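Local structure of Lin0861 protein (Listeria innocua, 3O60) at residues 66-69 and 70-74. The protein is of unknown function but probably acts as a TetR-like transcriptional regulator that binds DNA through an N-terminal helix-turn-helix. Residues are numbered along the deposited sequence; the frame is centred on the assembly and turned at random.
Sequences QVIE and VQILR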
ATOM      1  N   GLN A  66       3.345  15.372 -16.720  1.00 55.90           N
ATOM      2  CA  GLN A  66       2.097  14.633 -16.576  1.00 58.31           C
ATOM      3  C   GLN A  66       2.288  13.278 -15.902  1.00 55.91           C
ATOM      4  O   GLN A  66       1.441  12.838 -15.135  1.00 54.85           O
ATOM      5  CB  GLN A  66       1.383  14.481 -17.919  1.00 61.19           C
ATOM      6  CG  GLN A  66      -0.126  14.356 -17.782  1.00 64.95           C
ATOM      7  CD  GLN A  66      -0.884  15.032 -18.901  1.00 69.68           C
ATOM      8  OE1 GLN A  66      -2.079  14.811 -19.070  1.00 68.71           O
ATOM      9  NE2 GLN A  66      -0.196  15.861 -19.670  1.00 66.40           N
ATOM     10  N   VAL A  67       3.413  12.639 -16.205  1.00 52.59           N
ATOM     11  CA  VAL A  67       3.790  11.360 -15.625  1.00 54.22           C
ATOM     12  C   VAL A  67       3.792  11.441 -14.114  1.00 54.51           C
ATOM     13  O   VAL A  67       3.301  10.559 -13.424  1.00 54.65           O
ATOM     14  CB  VAL A  67       5.196  10.963 -16.072  1.00 54.03           C
ATOM     15  CG1 VAL A  67       5.621   9.680 -15.406  1.00 53.72           C
ATOM     16  CG2 VAL A  67       5.257  10.842 -17.572  1.00 52.32           C
ATOM     17  N   ILE A  68       4.373  12.512 -13.609  1.00 52.81           N
ATOM     18  CA  ILE A  68       4.379  12.790 -12.187  1.00 52.07           C
ATOM     19  C   ILE A  68       2.950  12.976 -11.719  1.00 50.34           C
ATOM     20  O   ILE A  68       2.602  12.625 -10.605  1.00 51.32           O
ATOM     21  CB  ILE A  68       5.223  14.009 -11.844  1.00 52.11           C
ATOM     22  CG1 ILE A  68       6.601  13.882 -12.484  1.00 52.60           C
ATOM     23  CG2 ILE A  68       5.379  14.127 -10.348  1.00 48.49           C
ATOM     24  CD1 ILE A  68       7.643  13.358 -11.551  1.00 50.75           C
ATOM     25  N   GLU A  69       2.122  13.541 -12.585  1.00 49.98           N
ATOM     26  CA  GLU A  69       0.721  13.750 -12.273  1.00 52.55           C
ATOM     27  C   GLU A  69       0.011  12.429 -12.063  1.00 52.75           C
ATOM     28  O   GLU A  69      -0.785  12.285 -11.144  1.00 52.74           O
ATOM     29  CB  GLU A  69       0.048  14.518 -13.410  1.00 56.78           C
ATOM     30  CG  GLU A  69      -1.361  14.980 -13.105  1.00 60.19           C
ATOM     31  CD  GLU A  69      -2.157  15.279 -14.353  1.00 70.50           C
ATOM     32  OE1 GLU A  69      -1.576  15.806 -15.320  1.00 71.49           O
ATOM     33  OE2 GLU A  69      -3.368  14.988 -14.374  1.00 74.37           O
ATOM     34  N   VAL A  70       0.273  11.479 -12.951  1.00 54.30           N
ATOM     35  CA  VAL A  70      -0.308  10.147 -12.856  1.00 52.42           C
ATOM     36  C   VAL A  70       0.151   9.415 -11.605  1.00 54.33           C
ATOM     37  O   VAL A  70      -0.636   8.748 -10.951  1.00 56.40           O
ATOM     38  CB  VAL A  70       0.024   9.294 -14.084  1.00 52.86           C
ATOM     39  CG1 VAL A  70      -0.620   7.936 -13.967  1.00 51.43           C
ATOM     40  CG2 VAL A  70      -0.442   9.982 -15.339  1.00 53.82           C
ATOM     41  N   GLN A  71       1.422   9.559 -11.258  1.00 53.66           N
ATOM     42  CA  GLN A  71       1.952   8.880 -10.092  1.00 53.84           C
ATOM     43  C   GLN A  71       1.220   9.348  -8.852  1.00 54.54           C
ATOM     44  O   GLN A  71       0.847   8.549  -8.008  1.00 55.86           O
ATOM     45  CB  GLN A  71       3.440   9.182  -9.940  1.00 52.60           C
ATOM     46  CG  GLN A  71       4.346   8.204 -10.640  1.00 53.24           C
ATOM     47  CD  GLN A  71       3.895   6.781 -10.466  1.00 54.23           C
ATOM     48  OE1 GLN A  71       3.558   6.108 -11.430  1.00 55.24           O
ATOM     49  NE2 GLN A  71       3.883   6.314  -9.233  1.00 53.21           N
ATOM     50  N   ILE A  72       1.005  10.650  -8.751  1.00 52.04           N
ATOM     51  CA  ILE A  72       0.310  11.216  -7.609  1.00 49.79           C
ATOM     52  C   ILE A  72      -1.092  10.650  -7.573  1.00 52.87           C
ATOM     53  O   ILE A  72      -1.630  10.365  -6.513  1.00 56.00           O
ATOM     54  CB  ILE A  72       0.231  12.739  -7.702  1.00 50.78           C
ATOM     55  CG1 ILE A  72       1.585  13.318  -8.091  1.00 47.83           C
ATOM     56  CG2 ILE A  72      -0.215  13.323  -6.385  1.00 51.05           C
ATOM     57  CD1 ILE A  72       1.608  14.806  -8.090  1.00 48.49           C
ATOM     58  N   LEU A  73      -1.681  10.504  -8.749  1.00 53.80           N
ATOM     59  CA  LEU A  73      -3.008   9.928  -8.882  1.00 55.87           C
ATOM     60  C   LEU A  73      -3.056   8.473  -8.430  1.00 57.78           C
ATOM     61  O   LEU A  73      -4.031   8.041  -7.825  1.00 58.41           O
ATOM     62  CB  LEU A  73      -3.503  10.054 -10.317  1.00 54.08           C
ATOM     63  CG  LEU A  73      -4.931  10.567 -10.446  1.00 59.41           C
ATOM     64  CD1 LEU A  73      -5.548  10.088 -11.736  1.00 64.33           C
ATOM     65  CD2 LEU A  73      -5.751  10.107  -9.267  1.00 61.16           C
ATOM     66  N   ARG A  74      -2.005   7.720  -8.739  1.00 56.31           N
ATOM     67  CA  ARG A  74      -1.940   6.310  -8.379  1.00 55.95           C
ATOM     68  C   ARG A  74      -1.963   6.129  -6.873  1.00 57.33           C
ATOM     69  O   ARG A  74      -2.676   5.285  -6.351  1.00 59.11           O
ATOM     70  CB  ARG A  74      -0.656   5.696  -8.937  1.00 56.54           C
ATOM     71  CG  ARG A  74      -0.862   4.480  -9.817  1.00 58.89           C
ATOM     72  CD  ARG A  74       0.458   3.979 -10.374  1.00 57.51           C
ATOM     73  NE  ARG A  74       0.296   3.347 -11.679  1.00 59.43           N
ATOM     74  CZ  ARG A  74       1.275   2.752 -12.347  1.00 60.41           C
ATOM     75  NH1 ARG A  74       2.491   2.705 -11.839  1.00 60.77           N
ATOM     76  NH2 ARG A  74       1.036   2.202 -13.525  1.00 61.27           N
TER
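Ile-68 and Ile-72 follow each other one turn apart on helix 65-84, and their side chains meet loosely, with CG2 of Ile-68 4.4 Å from CD1 of Ile-72. In Ile-72 the CG2 branch stands anti to the backbone N, while CG1 lies beside that N (chi1 -46°), anti to the carbonyl carbon, and the CD1 beyond it is directed toward Ile-68 CG2. Branched, wholly apolar isoleucines suit this buried stripe: Ile-68 packs on Leu-28 of helix 15-33 and on Val-110 and Ile-111 of helix 105-114, while Ile-72 reaches Ile-119 and Phe-120 of helix 117-134. The backbone beneath is regular alpha-helix. Gln-71 N donates to Val-67 O over 3.0 Å, and Leu-73 N to Glu-69 O over 3.1 Å. In TetR-like proteins a helix in this place, directly after the helix-turn-helix, joins the DNA-binding head to the helical body, and helix 65-84 probably does the same here. Val-70 lies on another side, its CB 3.6 Å from Val-67 O; the compact side chain also touches Gln-21 of helix 15-33. Next to it, Gln-71 lays CG 3.8 Å from Val-67 O. Its chain then bends at chi2 (-42°) and carries the amide away from that turn, so that OE1 accepts a hydrogen bond from Gln-21 NE2. Val-67 O also accepts from Gln-21 NE2, so one amide nitrogen grips both a side chain and the backbone of this helix; glutamine suits position 71 because its amide oxygen can accept such a bond without bringing a charge. Glu-69, on a partly exposed flank, touches Ile-119 with its side chain, and its extended chain carries the carboxylate outward, where a charged end is well placed.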